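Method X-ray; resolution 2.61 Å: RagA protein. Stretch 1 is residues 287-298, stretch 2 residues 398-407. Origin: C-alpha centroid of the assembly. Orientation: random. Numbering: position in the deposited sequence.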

ATOM      1  N   GLY A 287     -31.897  10.954 -31.253  1.00 43.80           N
ATOM      2  CA  GLY A 287     -32.724  11.310 -32.365  1.00 55.88           C
ATOM      3  C   GLY A 287     -31.945  11.774 -33.572  1.00 67.66           C
ATOM      4  O   GLY A 287     -32.512  11.837 -34.671  1.00 69.77           O
ATOM      5  N   LYS A 288     -30.666  12.115 -33.388  1.00 61.84           N
ATOM      6  CA  LYS A 288     -29.773  12.439 -34.494  1.00 50.78           C
ATOM      7  C   LYS A 288     -28.765  11.309 -34.679  1.00 45.05           C
ATOM      8  O   LYS A 288     -28.846  10.581 -35.665  1.00 40.97           O
ATOM      9  CB  LYS A 288     -29.086  13.796 -34.274  1.00 56.16           C
ATOM     10  CG  LYS A 288     -28.111  14.225 -35.405  1.00 64.74           C
ATOM     11  CD  LYS A 288     -27.393  15.582 -35.152  1.00 62.72           C
ATOM     12  CE  LYS A 288     -26.280  15.474 -34.110  1.00 68.21           C
ATOM     13  NZ  LYS A 288     -24.912  15.313 -34.695  1.00 68.62           N
ATOM     14  N   THR A 289     -27.830  11.119 -33.746  1.00 43.79           N
ATOM     15  CA  THR A 289     -26.809  10.086 -33.902  1.00 43.84           C
ATOM     16  C   THR A 289     -27.037   8.844 -33.047  1.00 50.06           C
ATOM     17  O   THR A 289     -26.453   7.797 -33.353  1.00 50.99           O
ATOM     18  CB  THR A 289     -25.428  10.611 -33.526  1.00 41.42           C
ATOM     19  OG1 THR A 289     -25.491  11.229 -32.237  1.00 43.52           O
ATOM     20  CG2 THR A 289     -24.966  11.618 -34.508  1.00 43.68           C
ATOM     21  N   LEU A 290     -27.803   8.949 -31.957  1.00 51.78           N
ATOM     22  CA  LEU A 290     -28.020   7.850 -31.018  1.00 44.28           C
ATOM     23  C   LEU A 290     -29.468   7.403 -31.076  1.00 46.01           C
ATOM     24  O   LEU A 290     -30.372   8.168 -30.704  1.00 47.57           O
ATOM     25  CB  LEU A 290     -27.681   8.267 -29.592  1.00 37.37           C
ATOM     26  CG  LEU A 290     -26.177   8.395 -29.403  1.00 36.66           C
ATOM     27  CD1 LEU A 290     -25.872   8.727 -27.973  1.00 38.43           C
ATOM     28  CD2 LEU A 290     -25.442   7.130 -29.855  1.00 36.45           C
ATOM     29  N   PHE A 291     -29.695   6.162 -31.518  1.00 38.96           N
ATOM     30  CA  PHE A 291     -31.021   5.555 -31.442  1.00 42.91           C
ATOM     31  C   PHE A 291     -30.911   4.307 -30.570  1.00 46.34           C
ATOM     32  O   PHE A 291     -30.823   3.182 -31.078  1.00 50.87           O
ATOM     33  CB  PHE A 291     -31.575   5.272 -32.844  1.00 40.44           C
ATOM     34  CG  PHE A 291     -31.876   6.515 -33.616  1.00 41.03           C
ATOM     35  CD1 PHE A 291     -33.126   7.117 -33.533  1.00 42.88           C
ATOM     36  CD2 PHE A 291     -30.894   7.130 -34.368  1.00 40.94           C
ATOM     37  CE1 PHE A 291     -33.408   8.298 -34.226  1.00 42.26           C
ATOM     38  CE2 PHE A 291     -31.160   8.296 -35.054  1.00 41.51           C
ATOM     39  CZ  PHE A 291     -32.426   8.878 -34.992  1.00 45.85           C
ATOM     40  N   PRO A 292     -30.892   4.470 -29.243  1.00 47.03           N
ATOM     41  CA  PRO A 292     -30.718   3.300 -28.365  1.00 41.78           C
ATOM     42  C   PRO A 292     -31.911   2.357 -28.364  1.00 48.82           C
ATOM     43  O   PRO A 292     -31.759   1.168 -28.038  1.00 46.70           O
ATOM     44  CB  PRO A 292     -30.515   3.934 -26.986  1.00 37.38           C
ATOM     45  CG  PRO A 292     -31.270   5.190 -27.057  1.00 37.84           C
ATOM     46  CD  PRO A 292     -31.107   5.703 -28.470  1.00 45.21           C
ATOM     47  N   VAL A 293     -33.095   2.847 -28.702  1.00 57.01           N
ATOM     48  CA  VAL A 293     -34.280   2.015 -28.850  1.00 55.87           C
ATOM     49  C   VAL A 293     -34.652   2.024 -30.323  1.00 53.23           C
ATOM     50  O   VAL A 293     -34.936   3.083 -30.890  1.00 58.28           O
ATOM     51  CB  VAL A 293     -35.441   2.513 -27.980  1.00 46.72           C
ATOM     52  CG1 VAL A 293     -36.714   1.735 -28.310  1.00 49.26           C
ATOM     53  CG2 VAL A 293     -35.080   2.385 -26.531  1.00 39.64           C
ATOM     54  N   ASP A 294     -34.650   0.841 -30.935  1.00 51.67           N
ATOM     55  CA  ASP A 294     -34.894   0.675 -32.367  1.00 41.94           C
ATOM     56  C   ASP A 294     -35.666  -0.631 -32.570  1.00 42.52           C
ATOM     57  O   ASP A 294     -35.106  -1.727 -32.482  1.00 47.27           O
ATOM     58  CB  ASP A 294     -33.581   0.684 -33.147  1.00 41.59           C
ATOM     59  CG  ASP A 294     -33.784   0.486 -34.631  1.00 45.48           C
ATOM     60  OD1 ASP A 294     -34.945   0.454 -35.093  1.00 50.28           O
ATOM     61  OD2 ASP A 294     -32.773   0.350 -35.339  1.00 47.47           O
ATOM     62  N   PHE A 295     -36.949  -0.510 -32.871  1.00 54.95           N
ATOM     63  CA  PHE A 295     -37.779  -1.670 -33.166  1.00 44.10           C
ATOM     64  C   PHE A 295     -37.726  -2.104 -34.627  1.00 44.81           C
ATOM     65  O   PHE A 295     -38.272  -3.163 -34.960  1.00 47.44           O
ATOM     66  CB  PHE A 295     -39.211  -1.363 -32.749  1.00 44.78           C
ATOM     67  CG  PHE A 295     -39.346  -1.134 -31.279  1.00 47.32           C
ATOM     68  CD1 PHE A 295     -39.035  -2.154 -30.382  1.00 49.42           C
ATOM     69  CD2 PHE A 295     -39.760   0.080 -30.788  1.00 44.22           C
ATOM     70  CE1 PHE A 295     -39.131  -1.955 -29.025  1.00 48.02           C
ATOM     71  CE2 PHE A 295     -39.863   0.290 -29.434  1.00 49.49           C
ATOM     72  CZ  PHE A 295     -39.547  -0.729 -28.545  1.00 52.05           C
ATOM     73  N   ASN A 296     -37.057  -1.342 -35.493  1.00 46.30           N
ATOM     74  CA  ASN A 296     -37.116  -1.581 -36.930  1.00 45.60           C
ATOM     75  C   ASN A 296     -35.907  -2.326 -37.447  1.00 47.23           C
ATOM     76  O   ASN A 296     -35.974  -2.927 -38.521  1.00 55.76           O
ATOM     77  CB  ASN A 296     -37.262  -0.254 -37.670  1.00 46.01           C
ATOM     78  CG  ASN A 296     -38.470   0.510 -37.205  1.00 52.07           C
ATOM     79  OD1 ASN A 296     -39.567  -0.045 -37.122  1.00 63.41           O
ATOM     80  ND2 ASN A 296     -38.275   1.771 -36.854  1.00 47.27           N
ATOM     81  N   HIS A 297     -34.814  -2.279 -36.712  1.00 44.23           N
ATOM     82  CA  HIS A 297     -33.637  -3.087 -36.943  1.00 43.81           C
ATOM     83  C   HIS A 297     -33.386  -3.731 -35.600  1.00 49.98           C
ATOM     84  O   HIS A 297     -33.949  -3.307 -34.590  1.00 56.53           O
ATOM     85  CB  HIS A 297     -32.436  -2.203 -37.409  1.00 43.38           C
ATOM     86  CG  HIS A 297     -31.157  -2.948 -37.665  1.00 44.37           C
ATOM     87  ND1 HIS A 297     -30.060  -2.844 -36.831  1.00 41.99           N
ATOM     88  CD2 HIS A 297     -30.783  -3.770 -38.678  1.00 45.51           C
ATOM     89  CE1 HIS A 297     -29.072  -3.580 -37.313  1.00 41.91           C
ATOM     90  NE2 HIS A 297     -29.486  -4.156 -38.428  1.00 47.31           N
ATOM     91  N   ASP A 298     -32.555  -4.745 -35.542  1.00 51.89           N
ATOM     92  CA  ASP A 298     -32.158  -5.125 -34.207  1.00 58.62           C
ATOM     93  C   ASP A 298     -30.656  -5.354 -34.125  1.00 44.95           C
ATOM     94  O   ASP A 298     -29.996  -5.780 -35.079  1.00 41.36           O
ATOM     95  CB  ASP A 298     -33.040  -6.295 -33.665  1.00 61.87           C
ATOM     96  CG  ASP A 298     -33.100  -7.492 -34.544  1.00 56.82           C
ATOM     97  OD1 ASP A 298     -32.053  -7.910 -35.074  1.00 68.43           O
ATOM     98  OD2 ASP A 298     -34.203  -8.062 -34.624  1.00 43.54           O
ATOM     99  N   PRO A 398     -32.679  -7.819 -25.218  1.00 38.52           N
ATOM    100  CA  PRO A 398     -33.687  -7.517 -26.239  1.00 39.40           C
ATOM    101  C   PRO A 398     -33.016  -6.916 -27.460  1.00 41.35           C
ATOM    102  O   PRO A 398     -32.204  -6.007 -27.358  1.00 47.74           O
ATOM    103  CB  PRO A 398     -34.602  -6.499 -25.549  1.00 39.51           C
ATOM    104  CG  PRO A 398     -34.444  -6.774 -24.098  1.00 38.94           C
ATOM    105  CD  PRO A 398     -33.019  -7.226 -23.913  1.00 38.15           C
ATOM    106  N   ARG A 399     -33.325  -7.463 -28.623  1.00 44.41           N
ATOM    107  CA  ARG A 399     -32.655  -7.015 -29.830  1.00 44.64           C
ATOM    108  C   ARG A 399     -33.099  -5.628 -30.285  1.00 40.50           C
ATOM    109  O   ARG A 399     -32.420  -5.036 -31.125  1.00 41.86           O
ATOM    110  CB  ARG A 399     -32.864  -8.051 -30.929  1.00 50.97           C
ATOM    111  CG  ARG A 399     -31.753  -9.068 -31.016  1.00 51.94           C
ATOM    112  CD  ARG A 399     -31.755  -9.984 -29.818  1.00 50.43           C
ATOM    113  NE  ARG A 399     -30.789 -11.051 -30.008  1.00 47.37           N
ATOM    114  CZ  ARG A 399     -29.746 -11.258 -29.221  1.00 45.15           C
ATOM    115  NH1 ARG A 399     -29.530 -10.477 -28.163  1.00 38.63           N
ATOM    116  NH2 ARG A 399     -28.919 -12.248 -29.503  1.00 43.03           N
ATOM    117  N   TYR A 400     -34.172  -5.075 -29.723  1.00 40.76           N
ATOM    118  CA  TYR A 400     -34.572  -3.704 -30.006  1.00 42.31           C
ATOM    119  C   TYR A 400     -33.843  -2.687 -29.143  1.00 44.69           C
ATOM    120  O   TYR A 400     -34.094  -1.482 -29.276  1.00 46.35           O
ATOM    121  CB  TYR A 400     -36.084  -3.524 -29.836  1.00 41.73           C
ATOM    122  CG  TYR A 400     -36.698  -4.113 -28.578  1.00 44.77           C
ATOM    123  CD1 TYR A 400     -36.592  -3.469 -27.346  1.00 42.72           C
ATOM    124  CD2 TYR A 400     -37.416  -5.302 -28.631  1.00 48.25           C
ATOM    125  CE1 TYR A 400     -37.173  -3.992 -26.208  1.00 41.00           C
ATOM    126  CE2 TYR A 400     -38.000  -5.844 -27.496  1.00 50.16           C
ATOM    127  CZ  TYR A 400     -37.875  -5.193 -26.282  1.00 48.10           C
ATOM    128  OH  TYR A 400     -38.460  -5.746 -25.147  1.00 41.60           O
ATOM    129  N   TYR A 401     -32.966  -3.144 -28.261  1.00 39.31           N
ATOM    130  CA  TYR A 401     -32.069  -2.273 -27.519  1.00 38.48           C
ATOM    131  C   TYR A 401     -30.756  -2.219 -28.276  1.00 38.12           C
ATOM    132  O   TYR A 401     -30.186  -3.258 -28.616  1.00 45.30           O
ATOM    133  CB  TYR A 401     -31.847  -2.781 -26.094  1.00 37.85           C
ATOM    134  CG  TYR A 401     -32.999  -2.468 -25.207  1.00 38.11           C
ATOM    135  CD1 TYR A 401     -33.717  -1.294 -25.369  1.00 38.50           C
ATOM    136  CD2 TYR A 401     -33.411  -3.368 -24.238  1.00 38.07           C
ATOM    137  CE1 TYR A 401     -34.793  -1.006 -24.562  1.00 38.82           C
ATOM    138  CE2 TYR A 401     -34.498  -3.103 -23.438  1.00 38.39           C
ATOM    139  CZ  TYR A 401     -35.187  -1.922 -23.596  1.00 38.78           C
ATOM    140  OH  TYR A 401     -36.259  -1.655 -22.770  1.00 39.15           O
ATOM    141  N   ASN A 402     -30.282  -1.007 -28.536  1.00 41.78           N
ATOM    142  CA  ASN A 402     -29.201  -0.778 -29.492  1.00 42.88           C
ATOM    143  C   ASN A 402     -28.077  -0.024 -28.809  1.00 40.93           C
ATOM    144  O   ASN A 402     -28.263   1.153 -28.438  1.00 36.87           O
ATOM    145  CB  ASN A 402     -29.714   0.009 -30.696  1.00 45.45           C
ATOM    146  CG  ASN A 402     -28.670   0.183 -31.774  1.00 47.82           C
ATOM    147  OD1 ASN A 402     -27.698  -0.564 -31.870  1.00 60.88           O
ATOM    148  ND2 ASN A 402     -28.869   1.171 -32.590  1.00 39.00           N
ATOM    149  N   PRO A 403     -26.911  -0.642 -28.626  1.00 39.36           N
ATOM    150  CA  PRO A 403     -25.771   0.078 -28.045  1.00 45.41           C
ATOM    151  C   PRO A 403     -24.877   0.749 -29.074  1.00 45.22           C
ATOM    152  O   PRO A 403     -23.798   1.216 -28.707  1.00 43.42           O
ATOM    153  CB  PRO A 403     -25.012  -1.050 -27.322  1.00 35.14           C
ATOM    154  CG  PRO A 403     -25.221  -2.247 -28.243  1.00 35.69           C
ATOM    155  CD  PRO A 403     -26.573  -2.041 -28.933  1.00 36.51           C
ATOM    156  N   PHE A 404     -25.279   0.795 -30.340  1.00 52.06           N
ATOM    157  CA  PHE A 404     -24.460   1.413 -31.371  1.00 53.47           C
ATOM    158  C   PHE A 404     -25.047   2.756 -31.771  1.00 56.92           C
ATOM    159  O   PHE A 404     -26.249   2.989 -31.633  1.00 63.03           O
ATOM    160  CB  PHE A 404     -24.341   0.529 -32.614  1.00 51.13           C
ATOM    161  CG  PHE A 404     -23.903  -0.898 -32.333  1.00 46.03           C
ATOM    162  CD1 PHE A 404     -24.826  -1.864 -31.978  1.00 37.22           C
ATOM    163  CD2 PHE A 404     -22.573  -1.280 -32.482  1.00 36.65           C
ATOM    164  CE1 PHE A 404     -24.425  -3.175 -31.745  1.00 41.70           C
ATOM    165  CE2 PHE A 404     -22.172  -2.598 -32.252  1.00 36.52           C
ATOM    166  CZ  PHE A 404     -23.095  -3.541 -31.889  1.00 36.73           C
ATOM    167  N   ASP A 405     -24.184   3.643 -32.266  1.00 59.78           N
ATOM    168  CA  ASP A 405     -24.636   4.885 -32.886  1.00 53.31           C
ATOM    169  C   ASP A 405     -25.082   4.584 -34.320  1.00 51.52           C
ATOM    170  O   ASP A 405     -25.123   3.428 -34.757  1.00 49.42           O
ATOM    171  CB  ASP A 405     -23.548   5.960 -32.791  1.00 37.02           C
ATOM    172  CG  ASP A 405     -22.357   5.731 -33.752  1.00 47.11           C
ATOM    173  OD1 ASP A 405     -22.354   4.814 -34.597  1.00 53.07           O
ATOM    174  OD2 ASP A 405     -21.387   6.510 -33.669  1.00 52.57           O
ATOM    175  N   VAL A 406     -25.408   5.633 -35.080  1.00 46.80           N
ATOM    176  CA  VAL A 406     -25.982   5.435 -36.408  1.00 49.69           C
ATOM    177  C   VAL A 406     -24.946   5.016 -37.437  1.00 60.14           C
ATOM    178  O   VAL A 406     -25.314   4.558 -38.529  1.00 63.20           O
ATOM    179  CB  VAL A 406     -26.696   6.711 -36.880  1.00 48.42           C
ATOM    180  CG1 VAL A 406     -27.987   6.896 -36.101  1.00 46.19           C
ATOM    181  CG2 VAL A 406     -25.777   7.908 -36.728  1.00 47.43           C
ATOM    182  N   ASN A 407     -23.667   5.183 -37.125  1.00 57.23           N
ATOM    183  CA  ASN A 407     -22.584   4.772 -37.998  1.00 54.41           C
ATOM    184  C   ASN A 407     -22.119   3.365 -37.703  1.00 52.73           C
ATOM    185  O   ASN A 407     -21.143   2.907 -38.305  1.00 56.00           O
ATOM    186  CB  ASN A 407     -21.417   5.751 -37.874  1.00 60.39           C
ATOM    187  CG  ASN A 407     -21.853   7.204 -38.052  1.00 66.19           C
ATOM    188  OD1 ASN A 407     -21.587   8.046 -37.199  1.00 78.49           O
ATOM    189  ND2 ASN A 407     -22.524   7.498 -39.161  1.00 56.32           N
TER

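Two irregular segments of a chain can be held together much as strands are, with backbone hydrogen bonds at a few points and side chains filling the places between. Residues 287-298 and 398-407 of RagA illustrate the principle. Neither stretch forms a regular helix or strand, yet the two bury 676 Å² between them, and residues at least 101 positions apart in sequence touch. The chains run in opposite directions: Thr289 lies beside Val406, Pro292 beside Asn402, and Asp298 beside Arg399.

The backbone bonding is concentrated at the middle of the contact, where Val293 and Tyr401 form a single beta bridge, their CA atoms 5.0 Å apart. Two hydrogen bonds flank this pair. Asn402 N donates to Pro292 O at 2.7 Å, and Asp294 N donates to Tyr400 O at 2.9 Å with an almost straight N-H...O angle of 177°. Proline has no amide hydrogen to give, but its carbonyl remains a full acceptor, and Pro292 uses it here. A third backbone bond, from Val406 N to Thr289 O, spans 3.0 Å and is more bent, at 131°.

Carbon-bound hydrogens supplement these bonds, as is common where two backbones lie this close. Pro292 CA approaches Asn402 O at 3.3 Å, while Val293 CA lies 3.5 Å from Tyr400 O, the same carbonyl that accepts from Asp294. Tyr400 CA in turn sits 3.2 Å from Asp294 O.

Asn402 shows how a polar side chain can extend a backbone pairing. Its CB points toward the first stretch, and its ND2 donates to Phe291 O at 3.2 Å, so main chain and side chain of one residue bind consecutive carbonyls. Its OD1 accepts from Phe404 N, also at 3.2 Å, which ties the amide group to its own stretch. Asp294 plays a comparable local role: OD1 accepts from Asn296 N at 2.8 Å and His297 N at 3.2 Å, bracing the chain just beyond the bridge. On the partner stretch, a type I turn from Pro398 to Tyr401 is closed by Tyr401 N donating to Pro398 O at 3.1 Å.

Apolar contacts complete the packing. Phe295 CE1 comes within 3.3 Å of Tyr400 CG, over one face of the tyrosine ring; the ring planes meet obliquely at 50°, with centroids 5.0 Å apart. The Tyr400 hydroxyl is hydrogen-bonded elsewhere in the structure, so the ring can pack against carbon while its polar end is satisfied. Near the other end of the contact, Val406 CG1 meets the edge of the Phe291 ring, 3.4 Å from CD2. Val293 CG2 touches the edge of the Tyr401 ring, 3.9 Å from CE1, although the CB atoms of both residues point away from the opposing stretch. A separate close contact joins Asp298 to Arg399: Asp298 CB lies 2.9 Å from Arg399 O and 3.3 Å from Arg399 CB, without a hydrogen bond or salt bridge, and the arginine's end leads away.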